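Local coordinates for tetratricopeptide repeat protein (Parabacteroides merdae ATCC 43184, PDB 4R7S) that is of unknown function but, as a tetratricopeptide repeat protein, probably serves as an all-helical scaffold for binding partner proteins or peptides, at residues Glu6-Ser11 / Lys28-Lys33; Val21-Ser26 / Gly48-Arg53; Leu118-Gln123 / His149-Lys154; Ala145-Ala150 / Asn167-Glu172. All coordinates share one frame; numbering follows the deposited sequence.

Helix 2-16 turns back on helix 20-33, and contact 1 closes that first loop. Contact 2 opens on 21-26, before contact 1 has closed, and ends on helix 40-52, so the two cross along the chain; they share helix 20-33 and touch, for instance through the salt bridge of R32 with E25. The other pair lies on the opposite side of the chain's centre. Contact 3 ties helix 109-121 to helix 143-156, skipping helix 125-138 in sequence, and contact 4 opens on the same helix 143-156 on which contact 3 ends, sharing H149 and A150, and closes the shorter loop to helix 159-172. Together they sample both adjacent and next-but-one helix pairs of the array.

Contact 1 (Glu6-Ser11 / Lys28-Lys33); sequences ELIEKS and KAAMRK. With NO3 (nitrate ion), chain B; EDO (1,2-ethanediol), chain E.
L7 is the bump of this interface, and the small residues A29 and A30 make the hollow that takes it. Its CB presses against the CB of A30 at 3.8 Å, and beyond it the two methyls divide between A30 and A29: CD1 comes down on the backbone, 3.8 Å from the N of A30, while CD2 lies against the CB of A29 at 3.9 Å. The first torsion swings CG anti to the carbonyl carbon (chi1 -75°), which lets CD1 rest on the A29-A30 peptide. A30 in turn is a small bump of its own: its methyl fits between L7 CB and the CG1 of I8, 4.1 Å from the latter, and I8 also packs on L43 of helix 40-52. The methyls of A29 and A30 are what face L7 and I8, consistent with axes that run 8.7 Å apart and nearly antiparallel at 167°, the close-packed helical hairpin familiar from tetratricopeptide repeats.

Beside L7, an ethanediol molecule lies with its O2 close to CD2, and takes a weak hydrogen bond from K10 NZ. K33 starts toward the first helix but bends off to give a nitrate O1 a hydrogen bond from its NZ. S11 turns its hydroxyl back to its own helix, donating OG to I8 O at 2.7 Å, in the carbonyl plane and on a lone pair. Between the segments the contact is therefore purely apolar: its stability should rest on close methyl-to-backbone fit, with the charged groups kept to the edges.

Contact 2 (Val21-Ser26 / Gly48-Arg53); sequences VSAEES and GTIQRR. With EDO (1,2-ethanediol), chain H.
Helices 20-33 and 40-52, both part of a tetratricopeptide repeat region, meet here in a buried antiparallel packing where I50 and Q51 face A23 and E24. I50 carries the apolar half. Its CG2 lies over the other helix's backbone, 4.0 Å from the N of E24 and 4.0 Å from its CB, while the longer branch runs the other way to set CD1 4.1 Å from the CB of A23. L20 and L27 of helix 20-33 also touch I50.

The polar half is one bond. With CG anti to the backbone N (chi1 171°) and the chain stretched out beyond, E24 brings its carboxylate across the extended side chain of Q51 at about a right angle. Q51 NE2 donates to E24 OE2 at 3.0 Å, nearly straight at 169°. The acceptor lies close to the plane of the amide, yet the amide reaches OE2 from well above the carboxylate plane, 58° out of it. The same OE2 forms salt bridges with K28 and K56, and OE1 accepts from Q54; at the other end of the amide, Q51 OE1 bonds to S63 and so ties in helix 57-68. Gripped by two lysines and two amides, the buried carboxylate probably stays ionised, and the bonds of NE2 to E24 and OE1 to S63 are consistent with this orientation of the Q51 amide.

Contact 3 (Leu118-Gln123 / His149-Lys154); sequences LYIQLQ and HAILEK. With EDO (1,2-ethanediol), chain D.
I120 pushes its CD1 methyl onto the backbone of L152, 3.7 Å from the N and 3.8 Å from the CA. The chain reaches that far because CG1 stands anti to the carbonyl carbon (chi1 -72°) and chi2 is extended, so the delta methyl becomes a probe aimed at the other helix. It enters the notch between two successive side chains. On one flank it touches the CG2 of I151 at 4.1 Å, and on the other the CB of L152 at 3.8 Å. One bond back, I120 CG1 rests against L152 CD1 at 3.9 Å, the two side chains crossing at a slant. G148 O lies near the same CD1 methyl of I120.

The packing joins helix 109-121 to helix 143-156, next-but-one neighbours in the stacked helices of a tetratricopeptide repeat array. Helix 125-138, which runs between them in sequence, also packs on both partners: A128 touches I120, and Y125 touches L152. Just past I120 the first helix stops in a Schellman motif. Q123, with positive phi, is its C-prime residue; Q123 N bonds to I120 O at 2.9 Å, and N124 N reaches Y119 O.

I151 meets the probe chiefly with CG2, which also touches O1 of a bound ethanediol at 3.4 Å, while CG1 and CD1 lead away from helix 109-121 to lie against its C2. The bend at chi3 brings K154 NZ to the same O1 for a weak hydrogen bond at 3.3 Å, and NZ also forms a salt bridge with D185 of helix 178-189.

Contact 4 (Ala145-Ala150 / Asn167-Glu172); sequences ARLGHA and NYLISE
L169 is the firm centre of this contact, splitting its two methyls between neighbouring residues of the other helix. CD1 meets the CD1 of L147 at 3.9 Å, the two leucines crossing at about a right angle, and also comes within 4.0 Å of L147 N; CD2 rests on the CB of R146 at 3.9 Å. L147 can answer because its CG stands anti to the backbone N (chi1 -165°), which carries CD1 across to the buried L169.

The other end is looser and lies toward solvent. There the extended chain of R146 passes the exposed ring of Y168, with CD 4.1 Å from CE2, at the ring edge and near its plane. The guanidinium is steeply turned against the ring, 74° between planes, so it does not stack on it. One ring face is instead partly covered by E172 CG from the ring's own helix.

The axes of the two segments stay 10.8 Å apart, more than the 8.7 Å of contact 1. L179 of helix 178-189 touches both L147 and I170, bridging the pair from one side, while I135 and L136 of helix 125-138 pack on A145 of helix 143-156, continuing the helix-on-helix stack.

Contact 1 (Glu6-Ser11 / Lys28-Lys33)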
# COMPACT_ATOMS: atom_id res chain seq x y z
N GLU A 6 -20.36 -27.76 -5.22
CA GLU A 6 -20.00 -27.67 -6.65
C GLU A 6 -19.86 -26.22 -7.10
O GLU A 6 -19.02 -25.92 -7.96
CB GLU A 6 -21.00 -28.40 -7.53
CG GLU A 6 -20.81 -29.90 -7.54
CD GLU A 6 -21.97 -30.72 -8.07
OE1 GLU A 6 -22.56 -30.34 -9.11
OE2 GLU A 6 -22.27 -31.77 -7.45
N LEU A 7 -20.70 -25.33 -6.53
CA LEU A 7 -20.67 -23.90 -6.81
C LEU A 7 -19.39 -23.30 -6.24
O LEU A 7 -18.72 -22.56 -6.95
CB LEU A 7 -21.93 -23.19 -6.29
CG LEU A 7 -23.20 -23.43 -7.13
CD1 LEU A 7 -24.45 -23.16 -6.34
CD2 LEU A 7 -23.18 -22.62 -8.44
N ILE A 8 -18.99 -23.71 -5.02
CA ILE A 8 -17.74 -23.28 -4.41
C ILE A 8 -16.56 -23.78 -5.25
O ILE A 8 -15.63 -23.02 -5.53
CB ILE A 8 -17.63 -23.73 -2.93
CG1 ILE A 8 -18.72 -23.05 -2.05
CG2 ILE A 8 -16.22 -23.45 -2.38
CD1 ILE A 8 -18.79 -23.64 -0.59
N GLU A 9 -16.63 -25.03 -5.71
CA GLU A 9 -15.60 -25.63 -6.55
C GLU A 9 -15.47 -24.84 -7.87
O GLU A 9 -14.34 -24.53 -8.26
CB GLU A 9 -15.88 -27.13 -6.79
CG GLU A 9 -14.96 -27.81 -7.82
CD GLU A 9 -13.45 -27.73 -7.68
OE1 GLU A 9 -12.94 -27.17 -6.68
OE2 GLU A 9 -12.76 -28.22 -8.61
N LYS A 10 -16.60 -24.45 -8.52
CA LYS A 10 -16.54 -23.64 -9.75
C LYS A 10 -15.89 -22.27 -9.47
O LYS A 10 -15.11 -21.79 -10.31
CB LYS A 10 -17.91 -23.44 -10.37
CG LYS A 10 -18.48 -24.66 -11.06
CD LYS A 10 -19.69 -24.22 -11.88
CE LYS A 10 -20.48 -25.35 -12.47
NZ LYS A 10 -21.63 -24.85 -13.27
N SER A 11 -16.17 -21.68 -8.27
CA SER A 11 -15.59 -20.38 -7.91
C SER A 11 -14.06 -20.49 -7.88
O SER A 11 -13.39 -19.64 -8.47
CB SER A 11 -16.15 -19.85 -6.59
OG SER A 11 -15.50 -20.35 -5.42
N LYS A 28 -21.91 -16.06 -4.96
CA LYS A 28 -23.23 -15.50 -4.71
C LYS A 28 -24.29 -16.57 -4.84
O LYS A 28 -25.19 -16.64 -3.99
CB LYS A 28 -23.52 -14.35 -5.67
CG LYS A 28 -22.97 -13.03 -5.17
CD LYS A 28 -23.27 -11.90 -6.15
CE LYS A 28 -22.51 -10.65 -5.81
NZ LYS A 28 -22.52 -9.69 -6.94
N ALA A 29 -24.15 -17.44 -5.87
CA ALA A 29 -25.10 -18.53 -6.11
C ALA A 29 -25.03 -19.56 -4.98
O ALA A 29 -26.07 -20.02 -4.49
CB ALA A 29 -24.82 -19.17 -7.45
N ALA A 30 -23.81 -19.92 -4.55
CA ALA A 30 -23.63 -20.87 -3.47
C ALA A 30 -24.36 -20.37 -2.22
O ALA A 30 -25.17 -21.11 -1.66
CB ALA A 30 -22.15 -21.08 -3.17
N MSE A 31 -24.20 -19.08 -1.89
CA MSE A 31 -24.85 -18.47 -0.73
C MSE A 31 -26.38 -18.32 -0.83
O MSE A 31 -27.05 -18.26 0.20
CB MSE A 31 -24.20 -17.14 -0.40
CG MSE A 31 -22.89 -17.37 0.29
SE MSE A 31 -22.03 -15.77 0.77
CE MSE A 31 -23.60 -14.88 1.76
N ARG A 32 -26.93 -18.31 -2.05
CA ARG A 32 -28.39 -18.30 -2.20
C ARG A 32 -28.92 -19.70 -1.99
O ARG A 32 -30.06 -19.86 -1.55
CB ARG A 32 -28.82 -17.78 -3.57
CG ARG A 32 -28.69 -16.28 -3.74
CD ARG A 32 -29.34 -15.80 -5.04
NE ARG A 32 -28.65 -16.32 -6.23
CZ ARG A 32 -27.69 -15.67 -6.88
NH1 ARG A 32 -27.29 -14.47 -6.48
NH2 ARG A 32 -27.14 -16.21 -7.96
N LYS A 33 -28.09 -20.73 -2.30
CA LYS A 33 -28.49 -22.15 -2.14
C LYS A 33 -28.54 -22.52 -0.65
O LYS A 33 -29.53 -23.12 -0.24
CB LYS A 33 -27.58 -23.11 -2.93
CG LYS A 33 -27.97 -24.60 -2.86
CD LYS A 33 -29.25 -24.97 -3.62
CE LYS A 33 -29.57 -26.44 -3.49
NZ LYS A 33 -30.87 -26.81 -4.14
N NO3 B . -32.47 -25.26 -1.14
O1 NO3 B . -33.02 -25.42 -2.22
O2 NO3 B . -31.38 -25.73 -0.86
O3 NO3 B . -33.09 -24.54 -0.21
C1 EDO E . -24.11 -26.81 -8.61
O1 EDO E . -25.51 -26.85 -8.82
C2 EDO E . -23.35 -26.87 -9.96
O2 EDO E . -23.37 -25.60 -10.60

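Contact 2 (Val21-Ser26 / Gly48-Arg53)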
# COMPACT_ATOMS: atom_id res chain seq x y z
N VAL A 21 -15.42 -12.42 -12.64
CA VAL A 21 -16.84 -12.11 -12.81
C VAL A 21 -17.64 -13.37 -12.53
O VAL A 21 -18.59 -13.35 -11.74
CB VAL A 21 -17.14 -11.51 -14.23
CG1 VAL A 21 -18.64 -11.47 -14.55
CG2 VAL A 21 -16.52 -10.12 -14.38
N SER A 22 -17.22 -14.49 -13.14
CA SER A 22 -17.86 -15.78 -12.95
C SER A 22 -17.59 -16.32 -11.54
O SER A 22 -18.52 -16.83 -10.91
CB SER A 22 -17.40 -16.77 -14.00
OG SER A 22 -17.70 -16.32 -15.31
N ALA A 23 -16.36 -16.18 -11.02
CA ALA A 23 -16.05 -16.63 -9.66
C ALA A 23 -16.98 -15.96 -8.62
O ALA A 23 -17.57 -16.67 -7.80
CB ALA A 23 -14.59 -16.35 -9.32
N GLU A 24 -17.22 -14.63 -8.76
CA GLU A 24 -18.14 -13.82 -7.95
C GLU A 24 -19.56 -14.39 -7.97
O GLU A 24 -20.18 -14.52 -6.91
CB GLU A 24 -18.17 -12.37 -8.48
CG GLU A 24 -19.24 -11.50 -7.85
CD GLU A 24 -18.96 -10.02 -7.88
OE1 GLU A 24 -17.91 -9.63 -8.45
OE2 GLU A 24 -19.78 -9.24 -7.33
N GLU A 25 -20.08 -14.70 -9.18
CA GLU A 25 -21.42 -15.25 -9.36
C GLU A 25 -21.58 -16.63 -8.72
O GLU A 25 -22.60 -16.88 -8.08
CB GLU A 25 -21.81 -15.31 -10.85
CG GLU A 25 -23.01 -14.43 -11.19
CD GLU A 25 -24.21 -14.55 -10.26
OE1 GLU A 25 -24.80 -15.66 -10.18
OE2 GLU A 25 -24.55 -13.54 -9.60
N SER A 26 -20.56 -17.51 -8.87
CA SER A 26 -20.59 -18.85 -8.26
C SER A 26 -20.70 -18.74 -6.73
O SER A 26 -21.53 -19.44 -6.14
CB SER A 26 -19.34 -19.65 -8.65
OG SER A 26 -19.31 -19.82 -10.05
N GLY A 48 -15.27 -10.87 -1.14
CA GLY A 48 -14.71 -9.56 -0.87
C GLY A 48 -13.43 -9.32 -1.64
O GLY A 48 -13.30 -8.28 -2.29
N THR A 49 -12.49 -10.29 -1.60
CA THR A 49 -11.21 -10.20 -2.30
C THR A 49 -11.39 -10.21 -3.82
O THR A 49 -10.75 -9.40 -4.51
CB THR A 49 -10.26 -11.30 -1.84
OG1 THR A 49 -10.38 -11.44 -0.43
CG2 THR A 49 -8.83 -10.95 -2.13
N ILE A 50 -12.28 -11.09 -4.35
CA ILE A 50 -12.62 -11.20 -5.77
C ILE A 50 -13.22 -9.86 -6.27
O ILE A 50 -12.85 -9.37 -7.34
CB ILE A 50 -13.59 -12.39 -5.99
CG1 ILE A 50 -12.85 -13.73 -5.84
CG2 ILE A 50 -14.32 -12.30 -7.34
CD1 ILE A 50 -13.73 -14.89 -5.58
N GLN A 51 -14.12 -9.26 -5.46
CA GLN A 51 -14.76 -7.98 -5.73
C GLN A 51 -13.74 -6.84 -5.71
O GLN A 51 -13.80 -5.97 -6.57
CB GLN A 51 -15.89 -7.70 -4.72
CG GLN A 51 -17.10 -8.60 -4.94
CD GLN A 51 -18.21 -8.31 -3.97
OE1 GLN A 51 -17.99 -8.09 -2.78
NE2 GLN A 51 -19.44 -8.31 -4.45
N ARG A 52 -12.79 -6.87 -4.75
CA ARG A 52 -11.73 -5.86 -4.63
C ARG A 52 -10.80 -5.91 -5.86
O ARG A 52 -10.44 -4.86 -6.39
CB ARG A 52 -10.93 -6.06 -3.33
CG ARG A 52 -10.00 -4.89 -3.01
CD ARG A 52 -8.96 -5.26 -1.96
NE ARG A 52 -8.19 -4.08 -1.58
CZ ARG A 52 -7.25 -4.05 -0.64
NH1 ARG A 52 -6.95 -5.15 0.04
NH2 ARG A 52 -6.60 -2.93 -0.38
N ARG A 53 -10.42 -7.12 -6.31
CA ARG A 53 -9.55 -7.33 -7.46
C ARG A 53 -10.23 -6.92 -8.79
O ARG A 53 -9.57 -6.90 -9.83
CB ARG A 53 -9.09 -8.78 -7.53
CG ARG A 53 -7.98 -9.14 -6.53
CD ARG A 53 -7.67 -10.61 -6.58
NE ARG A 53 -7.22 -11.03 -7.91
CZ ARG A 53 -7.21 -12.29 -8.34
NH1 ARG A 53 -7.65 -13.27 -7.57
NH2 ARG A 53 -6.78 -12.57 -9.57
C1 EDO H . -6.74 -13.28 0.01
O1 EDO H . -5.94 -12.09 0.07
C2 EDO H . -7.92 -13.22 1.03
O2 EDO H . -9.13 -13.66 0.41

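Contact 3 (Leu118-Gln123 / His149-Lys154)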
# COMPACT_ATOMS: atom_id res chain seq x y z
N LEU A 118 0.41 4.10 8.64
CA LEU A 118 -0.77 4.93 8.90
C LEU A 118 -0.45 6.00 9.93
O LEU A 118 -0.88 7.14 9.77
CB LEU A 118 -1.97 4.13 9.41
CG LEU A 118 -2.83 3.40 8.42
CD1 LEU A 118 -4.01 2.80 9.13
CD2 LEU A 118 -3.33 4.33 7.31
N TYR A 119 0.29 5.61 10.99
CA TYR A 119 0.67 6.52 12.05
C TYR A 119 1.59 7.62 11.50
O TYR A 119 1.50 8.77 11.96
CB TYR A 119 1.34 5.76 13.21
CG TYR A 119 0.40 5.13 14.22
CD1 TYR A 119 -0.77 5.78 14.62
CD2 TYR A 119 0.72 3.92 14.84
CE1 TYR A 119 -1.62 5.23 15.59
CE2 TYR A 119 -0.12 3.36 15.81
CZ TYR A 119 -1.29 4.01 16.17
OH TYR A 119 -2.11 3.47 17.13
N ILE A 120 2.45 7.29 10.50
CA ILE A 120 3.33 8.28 9.87
C ILE A 120 2.44 9.31 9.18
O ILE A 120 2.55 10.50 9.46
CB ILE A 120 4.38 7.65 8.91
CG1 ILE A 120 5.47 6.89 9.67
CG2 ILE A 120 5.00 8.71 8.00
CD1 ILE A 120 6.33 5.97 8.76
N GLN A 121 1.52 8.83 8.34
CA GLN A 121 0.56 9.62 7.58
C GLN A 121 -0.29 10.49 8.50
O GLN A 121 -0.60 11.62 8.12
CB GLN A 121 -0.32 8.69 6.76
CG GLN A 121 -1.39 9.36 5.90
CD GLN A 121 -2.22 8.36 5.13
OE1 GLN A 121 -1.81 7.22 4.85
NE2 GLN A 121 -3.41 8.79 4.75
N LEU A 122 -0.61 10.01 9.71
CA LEU A 122 -1.42 10.75 10.67
C LEU A 122 -0.58 11.65 11.58
O LEU A 122 -1.11 12.14 12.59
CB LEU A 122 -2.26 9.80 11.53
CG LEU A 122 -3.48 9.14 10.87
CD1 LEU A 122 -4.16 8.16 11.83
CD2 LEU A 122 -4.52 10.17 10.44
N GLN A 123 0.73 11.87 11.23
CA GLN A 123 1.69 12.71 11.97
C GLN A 123 1.91 12.15 13.40
O GLN A 123 2.43 12.85 14.28
CB GLN A 123 1.21 14.19 12.01
CG GLN A 123 2.32 15.24 11.93
CD GLN A 123 1.88 16.67 12.22
OE1 GLN A 123 0.68 17.00 12.32
NE2 GLN A 123 2.86 17.56 12.36
N HIS A 149 11.25 3.09 9.67
CA HIS A 149 12.03 4.04 10.47
C HIS A 149 12.62 5.16 9.60
O HIS A 149 12.53 6.32 9.97
CB HIS A 149 13.15 3.32 11.25
CG HIS A 149 12.68 2.65 12.51
ND1 HIS A 149 12.03 3.36 13.51
CD2 HIS A 149 12.82 1.37 12.91
CE1 HIS A 149 11.79 2.50 14.47
NE2 HIS A 149 12.26 1.29 14.17
N ALA A 150 13.15 4.80 8.41
CA ALA A 150 13.72 5.74 7.46
C ALA A 150 12.67 6.77 6.99
O ALA A 150 12.95 7.98 6.99
CB ALA A 150 14.31 4.98 6.27
N ILE A 151 11.48 6.29 6.63
CA ILE A 151 10.38 7.14 6.14
C ILE A 151 9.90 8.04 7.28
O ILE A 151 9.75 9.24 7.08
CB ILE A 151 9.23 6.30 5.51
CG1 ILE A 151 9.74 5.56 4.25
CG2 ILE A 151 7.98 7.16 5.17
CD1 ILE A 151 9.06 4.25 4.01
N LEU A 152 9.71 7.47 8.47
CA LEU A 152 9.31 8.16 9.70
C LEU A 152 10.24 9.34 10.04
O LEU A 152 9.76 10.46 10.29
CB LEU A 152 9.33 7.14 10.85
CG LEU A 152 9.20 7.66 12.25
CD1 LEU A 152 7.83 8.23 12.47
CD2 LEU A 152 9.42 6.58 13.24
N GLU A 153 11.56 9.09 10.05
CA GLU A 153 12.59 10.07 10.39
C GLU A 153 12.60 11.21 9.42
O GLU A 153 12.70 12.36 9.85
CB GLU A 153 13.97 9.42 10.48
CG GLU A 153 14.16 8.55 11.71
CD GLU A 153 13.91 9.11 13.10
OE1 GLU A 153 13.53 10.29 13.24
OE2 GLU A 153 14.09 8.34 14.07
N LYS A 154 12.46 10.91 8.12
CA LYS A 154 12.34 11.91 7.06
C LYS A 154 11.09 12.81 7.33
O LYS A 154 11.21 14.03 7.33
CB LYS A 154 12.22 11.19 5.71
CG LYS A 154 11.75 12.11 4.57
CD LYS A 154 11.49 11.36 3.28
CE LYS A 154 10.08 10.86 3.17
NZ LYS A 154 9.96 9.97 2.00
C1 EDO D . 7.22 7.77 1.14
O1 EDO D . 6.95 8.61 2.25
C2 EDO D . 7.16 6.25 1.52
O2 EDO D . 5.87 5.83 1.95

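Contact 4 (Ala145-Ala150 / Asn167-Glu172)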
# COMPACT_ATOMS: atom_id res chain seq x y z
N ALA A 145 10.91 -2.95 8.26
CA ALA A 145 10.80 -2.27 9.55
C ALA A 145 11.79 -1.09 9.61
O ALA A 145 11.43 0.01 10.02
CB ALA A 145 11.05 -3.25 10.67
N ARG A 146 13.02 -1.32 9.10
CA ARG A 146 14.10 -0.33 9.02
C ARG A 146 13.69 0.77 8.05
O ARG A 146 13.90 1.94 8.35
CB ARG A 146 15.44 -1.00 8.64
CG ARG A 146 15.97 -1.95 9.73
CD ARG A 146 17.42 -2.40 9.52
NE ARG A 146 17.82 -3.36 10.55
CZ ARG A 146 18.35 -3.05 11.73
NH1 ARG A 146 18.61 -1.78 12.05
NH2 ARG A 146 18.64 -4.00 12.61
N LEU A 147 13.03 0.41 6.94
CA LEU A 147 12.53 1.37 5.96
C LEU A 147 11.43 2.23 6.57
O LEU A 147 11.39 3.43 6.34
CB LEU A 147 12.00 0.62 4.75
CG LEU A 147 11.75 1.42 3.49
CD1 LEU A 147 13.06 1.94 2.90
CD2 LEU A 147 11.07 0.56 2.47
N GLY A 148 10.57 1.62 7.38
CA GLY A 148 9.54 2.33 8.11
C GLY A 148 10.16 3.43 8.94
O GLY A 148 9.72 4.57 8.89
N HIS A 149 11.25 3.09 9.67
CA HIS A 149 12.03 4.04 10.47
C HIS A 149 12.62 5.16 9.60
O HIS A 149 12.53 6.32 9.97
CB HIS A 149 13.15 3.32 11.25
CG HIS A 149 12.68 2.65 12.51
ND1 HIS A 149 12.03 3.36 13.51
CD2 HIS A 149 12.82 1.37 12.91
CE1 HIS A 149 11.79 2.50 14.47
NE2 HIS A 149 12.26 1.29 14.17
N ALA A 150 13.15 4.80 8.41
CA ALA A 150 13.72 5.74 7.46
C ALA A 150 12.67 6.77 6.99
O ALA A 150 12.95 7.98 6.99
CB ALA A 150 14.31 4.98 6.27
N ASN A 167 21.28 4.83 3.71
CA ASN A 167 22.63 4.49 3.26
C ASN A 167 22.97 3.05 3.68
O ASN A 167 23.55 2.29 2.89
CB ASN A 167 23.68 5.49 3.76
CG ASN A 167 23.59 6.85 3.13
OD1 ASN A 167 23.05 7.04 2.02
ND2 ASN A 167 24.12 7.86 3.82
N TYR A 168 22.56 2.66 4.90
CA TYR A 168 22.81 1.33 5.41
C TYR A 168 22.09 0.27 4.56
O TYR A 168 22.73 -0.70 4.15
CB TYR A 168 22.42 1.21 6.90
CG TYR A 168 22.45 -0.22 7.40
CD1 TYR A 168 23.64 -0.94 7.45
CD2 TYR A 168 21.27 -0.89 7.75
CE1 TYR A 168 23.67 -2.27 7.88
CE2 TYR A 168 21.29 -2.20 8.22
CZ TYR A 168 22.50 -2.89 8.27
OH TYR A 168 22.54 -4.20 8.71
N LEU A 169 20.78 0.46 4.29
CA LEU A 169 19.95 -0.47 3.52
C LEU A 169 20.48 -0.66 2.11
O LEU A 169 20.49 -1.78 1.61
CB LEU A 169 18.49 0.00 3.47
CG LEU A 169 17.70 -0.00 4.79
CD1 LEU A 169 16.26 0.55 4.59
CD2 LEU A 169 17.66 -1.39 5.41
N ILE A 170 20.91 0.44 1.47
CA ILE A 170 21.44 0.47 0.10
C ILE A 170 22.82 -0.22 0.09
O ILE A 170 23.10 -0.94 -0.85
CB ILE A 170 21.47 1.93 -0.46
CG1 ILE A 170 20.02 2.41 -0.77
CG2 ILE A 170 22.41 2.08 -1.69
CD1 ILE A 170 19.84 3.79 -1.41
N SER A 171 23.64 -0.05 1.14
CA SER A 171 24.93 -0.76 1.24
C SER A 171 24.71 -2.29 1.34
O SER A 171 25.50 -3.06 0.79
CB SER A 171 25.73 -0.27 2.44
OG SER A 171 25.52 -1.06 3.60
N GLU A 172 23.63 -2.70 2.02
CA GLU A 172 23.23 -4.09 2.23
C GLU A 172 22.67 -4.71 0.95
O GLU A 172 23.07 -5.82 0.59
CB GLU A 172 22.22 -4.18 3.37
CG GLU A 172 22.86 -4.05 4.75
CD GLU A 172 23.90 -5.11 5.08
OE1 GLU A 172 23.51 -6.28 5.31
OE2 GLU A 172 25.11 -4.77 5.08